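Local coordinates for okadaic acid binding protein 2-alpha (Halichondria okadai, PDB 4WRI) that binds the polyether cytotoxin okadaic acid and is implicated in accumulation of this toxin by the sponge, at residues R15-V20 with S87-N92; L170-D175 with N184-A189. All coordinates share one frame; numbering follows the deposited sequence.

How the contacts relate
Starting from the N terminus, helix 11-27 supplies one side of contact 1, which closes when the chain returns in helix 86-96 after 66 intervening residues that include helices 42-47 and 61-72. Contact 2 comes later, in series with the first, neither nested in it nor crossing it. It closes a short loop in which residues 176-183 carry the chain from the end of helix 169-174 back alongside it. Helix 11-27 unites the two: M17 and V20 touch F172 and F173, and K16 NZ lies 2.7 Å from D175 O, probably hydrogen-bonded. N-terminal and C-terminal parts of the fold thus meet beside the okadaic acid.

Contact 1: R15-V20 with S87-N92; sequences RKMRTV and SQYVQN
V90 sets its CG2 methyl against M17 CB at 3.9 Å and reaches R18 CG at 4.1 Å. The branched valine suits this place because CG2, anti to the carbonyl carbon, projects into the helix interface while adding little length. Beside it, Y89 spans the gap to the next turn of 15-20. Its CG is anti to the backbone N (chi1 171°), and the ring crosses the V20 side chain at about a right angle. V20 CG1 meets Y89 OH at 3.4 Å, approaching the ring obliquely. M17 O lies at the ring edge, near its plane, 3.7 Å from Y89 CE2. No hydrogen bond joins the two segments, so apolar contact carries the association.

Polar ends are held by a second shell. Tyrosine offers both a broad apolar ring and a hydroxyl, and Y89 OH is hydrogen-bonded to H71 NE2. R18 gives its aliphatic part to V90, while NH2 forms a salt bridge with the C-terminal carboxylate of D192; R15 CA lies over one face of the R18 guanidinium, offset toward its rim. T19 OG1 bonds R15 O at 2.9 Å on the opposite face of that carbonyl from T19 N.

The helix axes approach to 9.2 Å at 117° between their N-to-C directions. W24 of helix 11-27 meets the Y89 ring edge-to-face. M17 serves two neighbours: its CB meets 87-92, while its flexible thioether leads away to F172 and F173. Helix 11-27 thus packs against both helix 86-96 and helix 169-174, with M17 and V20 touching each.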
loop_
_atom_site.group_PDB
_atom_site.type_symbol
_atom_site.label_atom_id
_atom_site.label_comp_id
_atom_site.label_asym_id
_atom_site.label_seq_id
_atom_site.Cartn_x
_atom_site.Cartn_y
_atom_site.Cartn_z
ATOM N N ARG A 15 4.332 7.808 -10.894
ATOM C CA ARG A 15 3.537 8.672 -10.058
ATOM C C ARG A 15 2.787 7.861 -9.016
ATOM O O ARG A 15 2.697 8.274 -7.860
ATOM C CB ARG A 15 2.533 9.439 -10.914
ATOM C CG ARG A 15 1.768 10.498 -10.156
ATOM C CD ARG A 15 0.816 11.232 -11.083
ATOM N NE ARG A 15 0.050 12.229 -10.363
ATOM C CZ ARG A 15 -1.086 12.761 -10.808
ATOM N NH1 ARG A 15 -1.569 12.387 -11.983
ATOM N NH2 ARG A 15 -1.738 13.654 -10.081
ATOM N N LYS A 16 2.233 6.727 -9.422
ATOM C CA LYS A 16 1.594 5.861 -8.439
ATOM C C LYS A 16 2.615 5.413 -7.368
ATOM O O LYS A 16 2.284 5.405 -6.159
ATOM C CB LYS A 16 0.919 4.662 -9.110
ATOM C CG LYS A 16 -0.331 5.019 -9.906
ATOM C CD LYS A 16 -1.049 3.777 -10.429
ATOM C CE LYS A 16 -0.228 2.971 -11.440
ATOM N NZ LYS A 16 -0.990 1.762 -11.908
ATOM N N MET A 17 3.840 5.068 -7.761
ATOM C CA MET A 17 4.811 4.620 -6.766
ATOM C C MET A 17 5.271 5.756 -5.859
ATOM O O MET A 17 5.513 5.538 -4.662
ATOM C CB MET A 17 5.987 3.891 -7.408
ATOM C CG MET A 17 5.582 2.606 -8.082
ATOM S SD MET A 17 4.712 1.394 -7.030
ATOM C CE MET A 17 2.983 1.629 -7.476
ATOM N N ARG A 18 5.374 6.974 -6.383
ATOM C CA ARG A 18 5.634 8.127 -5.525
ATOM C C ARG A 18 4.497 8.296 -4.525
ATOM O O ARG A 18 4.706 8.761 -3.401
ATOM C CB ARG A 18 5.810 9.411 -6.343
ATOM C CG ARG A 18 7.075 9.410 -7.201
ATOM C CD ARG A 18 7.359 10.821 -7.729
ATOM N NE ARG A 18 6.400 11.259 -8.744
ATOM C CZ ARG A 18 6.445 10.919 -10.037
ATOM N NH1 ARG A 18 7.381 10.097 -10.504
ATOM N NH2 ARG A 18 5.519 11.414 -10.854
ATOM N N THR A 19 3.285 7.915 -4.922
ATOM C CA THR A 19 2.124 8.027 -4.034
ATOM C C THR A 19 2.225 7.005 -2.888
ATOM O O THR A 19 1.807 7.273 -1.776
ATOM C CB THR A 19 0.821 7.867 -4.844
ATOM O OG1 THR A 19 0.766 8.914 -5.835
ATOM C CG2 THR A 19 -0.420 7.948 -3.961
ATOM N N VAL A 20 2.786 5.838 -3.169
ATOM C CA VAL A 20 3.076 4.868 -2.119
ATOM C C VAL A 20 4.123 5.404 -1.149
ATOM O O VAL A 20 3.988 5.267 0.065
ATOM C CB VAL A 20 3.612 3.568 -2.727
ATOM C CG1 VAL A 20 4.028 2.587 -1.633
ATOM C CG2 VAL A 20 2.574 2.927 -3.653
ATOM N N SER A 87 13.216 8.176 -5.439
ATOM C CA SER A 87 13.376 7.683 -6.807
ATOM C C SER A 87 13.883 6.259 -6.808
ATOM O O SER A 87 13.549 5.451 -7.690
ATOM C CB SER A 87 14.308 8.598 -7.590
ATOM O OG SER A 87 15.623 8.542 -7.076
ATOM N N GLN A 88 14.665 5.919 -5.791
ATOM C CA GLN A 88 15.161 4.559 -5.684
ATOM C C GLN A 88 14.029 3.587 -5.352
ATOM O O GLN A 88 13.986 2.474 -5.890
ATOM C CB GLN A 88 16.269 4.452 -4.642
ATOM C CG GLN A 88 17.003 3.129 -4.703
ATOM C CD GLN A 88 17.642 2.906 -6.035
ATOM O OE1 GLN A 88 18.446 3.727 -6.487
ATOM N NE2 GLN A 88 17.315 1.793 -6.675
ATOM N N TYR A 89 13.118 3.987 -4.464
ATOM C CA TYR A 89 12.001 3.119 -4.184
ATOM C C TYR A 89 11.233 2.837 -5.464
ATOM O O TYR A 89 10.824 1.700 -5.701
ATOM C CB TYR A 89 11.055 3.733 -3.144
ATOM C CG TYR A 89 9.794 2.896 -3.038
ATOM C CD1 TYR A 89 9.807 1.644 -2.413
ATOM C CD2 TYR A 89 8.600 3.317 -3.635
ATOM C CE1 TYR A 89 8.658 0.842 -2.379
ATOM C CE2 TYR A 89 7.452 2.530 -3.597
ATOM C CZ TYR A 89 7.496 1.293 -2.972
ATOM O OH TYR A 89 6.377 0.505 -2.951
ATOM N N VAL A 90 11.038 3.864 -6.289
ATOM C CA VAL A 90 10.292 3.679 -7.534
ATOM C C VAL A 90 10.959 2.605 -8.422
ATOM O O VAL A 90 10.293 1.714 -8.929
ATOM C CB VAL A 90 10.095 5.007 -8.287
ATOM C CG1 VAL A 90 9.476 4.784 -9.667
ATOM C CG2 VAL A 90 9.243 5.969 -7.452
ATOM N N GLN A 91 12.278 2.674 -8.572
ATOM C CA GLN A 91 12.958 1.684 -9.396
ATOM C C GLN A 91 13.007 0.325 -8.722
ATOM O O GLN A 91 12.972 -0.694 -9.409
ATOM C CB GLN A 91 14.376 2.125 -9.742
ATOM C CG GLN A 91 14.450 3.411 -10.553
ATOM C CD GLN A 91 13.753 3.313 -11.901
ATOM O OE1 GLN A 91 13.033 4.225 -12.314
ATOM N NE2 GLN A 91 13.946 2.206 -12.575
ATOM N N ASN A 92 13.088 0.279 -7.396
ATOM C CA ASN A 92 13.058 -1.015 -6.711
ATOM C C ASN A 92 11.685 -1.669 -6.861
ATOM O O ASN A 92 11.583 -2.893 -7.044
ATOM C CB ASN A 92 13.381 -0.869 -5.219
ATOM C CG ASN A 92 14.838 -0.535 -4.969
ATOM O OD1 ASN A 92 15.623 -0.435 -5.914
ATOM N ND2 ASN A 92 15.218 -0.371 -3.724
#

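Contact 2: L170-D175 with N184-A189; sequences LFFFTD and NYVRGA. With OKA (okadaic acid), chain B.
F172 is the centre of the apolar contacts with 184-189. V186 CG1 presses on F172 CB at 3.4 Å and comes obliquely to the ring. R187 crosses the ring at about a right angle: its CG lies over one face, 4.2 Å from the centroid, as a CH-pi contact, and its CD is 3.5 Å from F172 CE2. Arginine suits the place because its methylene chain can cover an aromatic ring while its charged end continues beyond.

Edge contacts complete the aromatic group. N184 O lies in the F172 ring plane, 3.3 Å from CD1, and R187 NH1 lies at the edge of F173, 4.0 Å from CE2. The edge of F171 faces the N184 amide, the planes 77° apart.

Among polar contacts, a water bridges D175 OD2 and N184 OD1, donating hydrogen bonds of 2.7 and 2.8 Å, though more acceptors lie in reach than it has protons. The N184 amide is fixed further by H181 O, N178 O and H12 NE2.

A type I turn from Y185 to G188 presents V186 and R187 to the ligand; a side chain at G188 would be jammed against R187 O. R187 bends at chi3 (74°), and NH1 donates a nearly straight bond (170°) to okadaic acid O8, 2.9 Å away. With F173, V186 and R187 all lining it, this is a wall of the toxin pocket, where R46 and S110 also bond the ligand.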
loop_
_atom_site.group_PDB
_atom_site.type_symbol
_atom_site.label_atom_id
_atom_site.label_comp_id
_atom_site.label_asym_id
_atom_site.label_seq_id
_atom_site.Cartn_x
_atom_site.Cartn_y
_atom_site.Cartn_z
ATOM N N LEU A 170 -3.947 -4.699 -6.938
ATOM C CA LEU A 170 -3.041 -5.289 -7.913
ATOM C C LEU A 170 -3.014 -4.407 -9.166
ATOM O O LEU A 170 -1.941 -4.174 -9.737
ATOM C CB LEU A 170 -3.448 -6.729 -8.235
ATOM C CG LEU A 170 -2.451 -7.429 -9.153
ATOM C CD1 LEU A 170 -1.102 -7.538 -8.469
ATOM C CD2 LEU A 170 -3.008 -8.803 -9.507
ATOM N N PHE A 171 -4.172 -3.897 -9.588
ATOM C CA PHE A 171 -4.217 -2.921 -10.677
ATOM C C PHE A 171 -3.334 -1.722 -10.359
ATOM O O PHE A 171 -2.520 -1.271 -11.180
ATOM C CB PHE A 171 -5.657 -2.461 -10.932
ATOM C CG PHE A 171 -5.777 -1.320 -11.913
ATOM C CD1 PHE A 171 -5.585 -0.003 -11.518
ATOM C CD2 PHE A 171 -6.083 -1.573 -13.250
ATOM C CE1 PHE A 171 -5.698 1.048 -12.420
ATOM C CE2 PHE A 171 -6.205 -0.515 -14.155
ATOM C CZ PHE A 171 -6.002 0.783 -13.741
ATOM N N PHE A 172 -3.497 -1.173 -9.167
ATOM C CA PHE A 172 -2.729 -0.002 -8.770
ATOM C C PHE A 172 -1.222 -0.263 -8.877
ATOM O O PHE A 172 -0.475 0.575 -9.395
ATOM C CB PHE A 172 -3.113 0.427 -7.348
ATOM C CG PHE A 172 -2.274 1.546 -6.843
ATOM C CD1 PHE A 172 -2.626 2.853 -7.084
ATOM C CD2 PHE A 172 -1.091 1.286 -6.152
ATOM C CE1 PHE A 172 -1.818 3.900 -6.647
ATOM C CE2 PHE A 172 -0.295 2.316 -5.733
ATOM C CZ PHE A 172 -0.648 3.628 -5.972
ATOM N N PHE A 173 -0.767 -1.408 -8.378
ATOM C CA PHE A 173 0.671 -1.678 -8.332
ATOM C C PHE A 173 1.268 -2.095 -9.665
ATOM O O PHE A 173 2.477 -2.045 -9.823
ATOM C CB PHE A 173 1.028 -2.708 -7.245
ATOM C CG PHE A 173 1.290 -2.086 -5.898
ATOM C CD1 PHE A 173 2.532 -1.529 -5.608
ATOM C CD2 PHE A 173 0.296 -2.053 -4.935
ATOM C CE1 PHE A 173 2.777 -0.944 -4.363
ATOM C CE2 PHE A 173 0.532 -1.453 -3.692
ATOM C CZ PHE A 173 1.770 -0.897 -3.419
ATOM N N THR A 174 0.444 -2.461 -10.643
ATOM C CA THR A 174 0.980 -3.017 -11.890
ATOM C C THR A 174 0.540 -2.333 -13.181
ATOM O O THR A 174 1.304 -2.339 -14.146
ATOM C CB THR A 174 0.684 -4.513 -12.031
ATOM O OG1 THR A 174 -0.730 -4.715 -12.132
ATOM C CG2 THR A 174 1.246 -5.309 -10.838
ATOM N N ASP A 175 -0.661 -1.767 -13.236
ATOM C CA ASP A 175 -1.129 -1.186 -14.494
ATOM C C ASP A 175 -0.255 -0.016 -14.956
ATOM O O ASP A 175 0.214 0.778 -14.149
ATOM C CB ASP A 175 -2.605 -0.762 -14.379
ATOM C CG ASP A 175 -3.129 -0.193 -15.678
ATOM O OD1 ASP A 175 -3.508 -1.022 -16.540
ATOM O OD2 ASP A 175 -3.114 1.033 -15.848
ATOM N N ASN A 184 -7.029 3.359 -9.672
ATOM C CA ASN A 184 -5.876 4.235 -9.493
ATOM C C ASN A 184 -5.834 4.889 -8.121
ATOM O O ASN A 184 -4.773 5.349 -7.694
ATOM C CB ASN A 184 -5.850 5.332 -10.566
ATOM C CG ASN A 184 -5.358 4.824 -11.892
ATOM O OD1 ASN A 184 -4.184 4.460 -12.041
ATOM N ND2 ASN A 184 -6.253 4.775 -12.877
ATOM N N TYR A 185 -6.980 4.939 -7.443
ATOM C CA TYR A 185 -7.103 5.696 -6.213
ATOM C C TYR A 185 -7.220 4.810 -4.980
ATOM O O TYR A 185 -7.637 5.285 -3.936
ATOM C CB TYR A 185 -8.281 6.689 -6.317
ATOM C CG TYR A 185 -8.091 7.541 -7.548
ATOM C CD1 TYR A 185 -7.011 8.400 -7.634
ATOM C CD2 TYR A 185 -8.912 7.398 -8.659
ATOM C CE1 TYR A 185 -6.764 9.136 -8.775
ATOM C CE2 TYR A 185 -8.679 8.153 -9.823
ATOM C CZ TYR A 185 -7.608 9.016 -9.850
ATOM O OH TYR A 185 -7.328 9.774 -10.980
ATOM N N VAL A 186 -6.766 3.568 -5.086
ATOM C CA VAL A 186 -6.856 2.637 -3.960
ATOM C C VAL A 186 -6.019 3.106 -2.773
ATOM O O VAL A 186 -6.322 2.747 -1.643
ATOM C CB VAL A 186 -6.468 1.212 -4.402
ATOM C CG1 VAL A 186 -4.963 1.099 -4.548
ATOM C CG2 VAL A 186 -7.006 0.171 -3.405
ATOM N N ARG A 187 -5.008 3.936 -3.007
ATOM C CA ARG A 187 -4.224 4.534 -1.928
ATOM C C ARG A 187 -4.534 6.015 -1.731
ATOM O O ARG A 187 -3.785 6.747 -1.071
ATOM C CB ARG A 187 -2.724 4.305 -2.147
ATOM C CG ARG A 187 -2.392 2.829 -2.303
ATOM C CD ARG A 187 -0.916 2.554 -2.275
ATOM N NE ARG A 187 -0.295 2.648 -0.954
ATOM C CZ ARG A 187 -0.202 1.625 -0.114
ATOM N NH1 ARG A 187 -0.766 0.462 -0.419
ATOM N NH2 ARG A 187 0.461 1.801 1.028
ATOM N N GLY A 188 -5.662 6.460 -2.292
ATOM C CA GLY A 188 -6.059 7.862 -2.193
ATOM C C GLY A 188 -5.536 8.738 -3.339
ATOM O O GLY A 188 -4.893 8.261 -4.282
ATOM N N ALA A 189 -5.777 10.033 -3.232
ATOM C CA ALA A 189 -5.351 10.965 -4.277
ATOM C C ALA A 189 -3.859 10.810 -4.597
ATOM O O ALA A 189 -3.027 10.662 -3.713
ATOM C CB ALA A 189 -5.654 12.385 -3.844
HETATM C C1 OKA B . -0.146 0.475 6.380
HETATM C C2 OKA B . -0.958 -0.255 7.476
HETATM C C3 OKA B . -1.290 -1.674 7.016
HETATM C C4 OKA B . -0.044 -2.525 6.685
HETATM C C5 OKA B . -0.489 -3.874 6.136
HETATM C C6 OKA B . 0.705 -4.821 5.996
HETATM C C7 OKA B . 1.486 -4.895 7.331
HETATM C C8 OKA B . 1.864 -3.486 7.755
HETATM C C9 OKA B . 2.481 -3.506 9.124
HETATM C C10 OKA B . 3.601 -2.805 9.375
HETATM C C11 OKA B . 4.334 -2.030 8.326
HETATM C C12 OKA B . 3.381 -1.813 7.116
HETATM C C13 OKA B . 4.182 -1.380 5.878
HETATM C C14 OKA B . 3.197 -1.123 4.711
HETATM C C15 OKA B . 3.251 -1.904 3.632
HETATM C C16 OKA B . 2.248 -1.639 2.544
HETATM C C17 OKA B . 2.821 -1.480 1.111
HETATM C C18 OKA B . 1.816 -2.225 0.213
HETATM C C19 OKA B . 0.797 -2.831 1.232
HETATM C C20 OKA B . 0.253 -4.128 0.799
HETATM C C21 OKA B . -0.776 -4.610 1.857
HETATM C C22 OKA B . -1.836 -3.519 1.986
HETATM C C23 OKA B . -1.154 -2.198 2.381
HETATM C C24 OKA B . -2.233 -1.067 2.458
HETATM C C25 OKA B . -3.275 -1.589 3.420
HETATM C C26 OKA B . -3.808 -2.954 3.166
HETATM C C27 OKA B . -4.785 -2.970 1.969
HETATM C C28 OKA B . -6.042 -2.176 2.355
HETATM C C29 OKA B . -7.192 -2.255 1.337
HETATM C C30 OKA B . -8.298 -1.288 1.856
HETATM C C31 OKA B . -8.977 -1.679 3.146
HETATM C C32 OKA B . -10.159 -0.764 3.467
HETATM C C33 OKA B . -11.060 -0.471 2.273
HETATM C C34 OKA B . -10.200 -0.212 1.026
HETATM C C35 OKA B . -11.161 -0.244 -0.214
HETATM C C36 OKA B . -10.378 0.286 -1.410
HETATM C C37 OKA B . -9.856 1.653 -1.072
HETATM C C38 OKA B . -8.976 1.653 0.152
HETATM C C39 OKA B . -9.423 -3.141 3.152
HETATM C C40 OKA B . -6.700 -1.743 -0.024
HETATM C C41 OKA B . -3.716 -0.904 4.440
HETATM C C42 OKA B . 4.913 -0.076 6.138
HETATM C C43 OKA B . 4.116 -2.872 10.788
HETATM C C44 OKA B . -2.232 0.522 7.776
HETATM O O1 OKA B . -0.664 0.483 5.263
HETATM O O2 OKA B . 0.941 0.983 6.670
HETATM O O3 OKA B . -0.185 -0.321 8.667
HETATM O O4 OKA B . 0.699 -2.697 7.899
HETATM O O5 OKA B . 2.650 -5.741 7.140
HETATM O O6 OKA B . 2.753 -2.964 6.767
HETATM O O7 OKA B . 1.497 -2.812 2.450
HETATM O O8 OKA B . -0.247 -1.828 1.355
HETATM O O9 OKA B . -2.771 -3.930 2.986
HETATM O O10 OKA B . -1.641 0.115 2.839
HETATM O O11 OKA B . -5.135 -4.323 1.722
HETATM O O12 OKA B . -9.275 -1.195 0.777
HETATM O O13 OKA B . -9.713 1.079 1.289
HETATM O O HOH W 1 -2.795 2.665 -13.677
#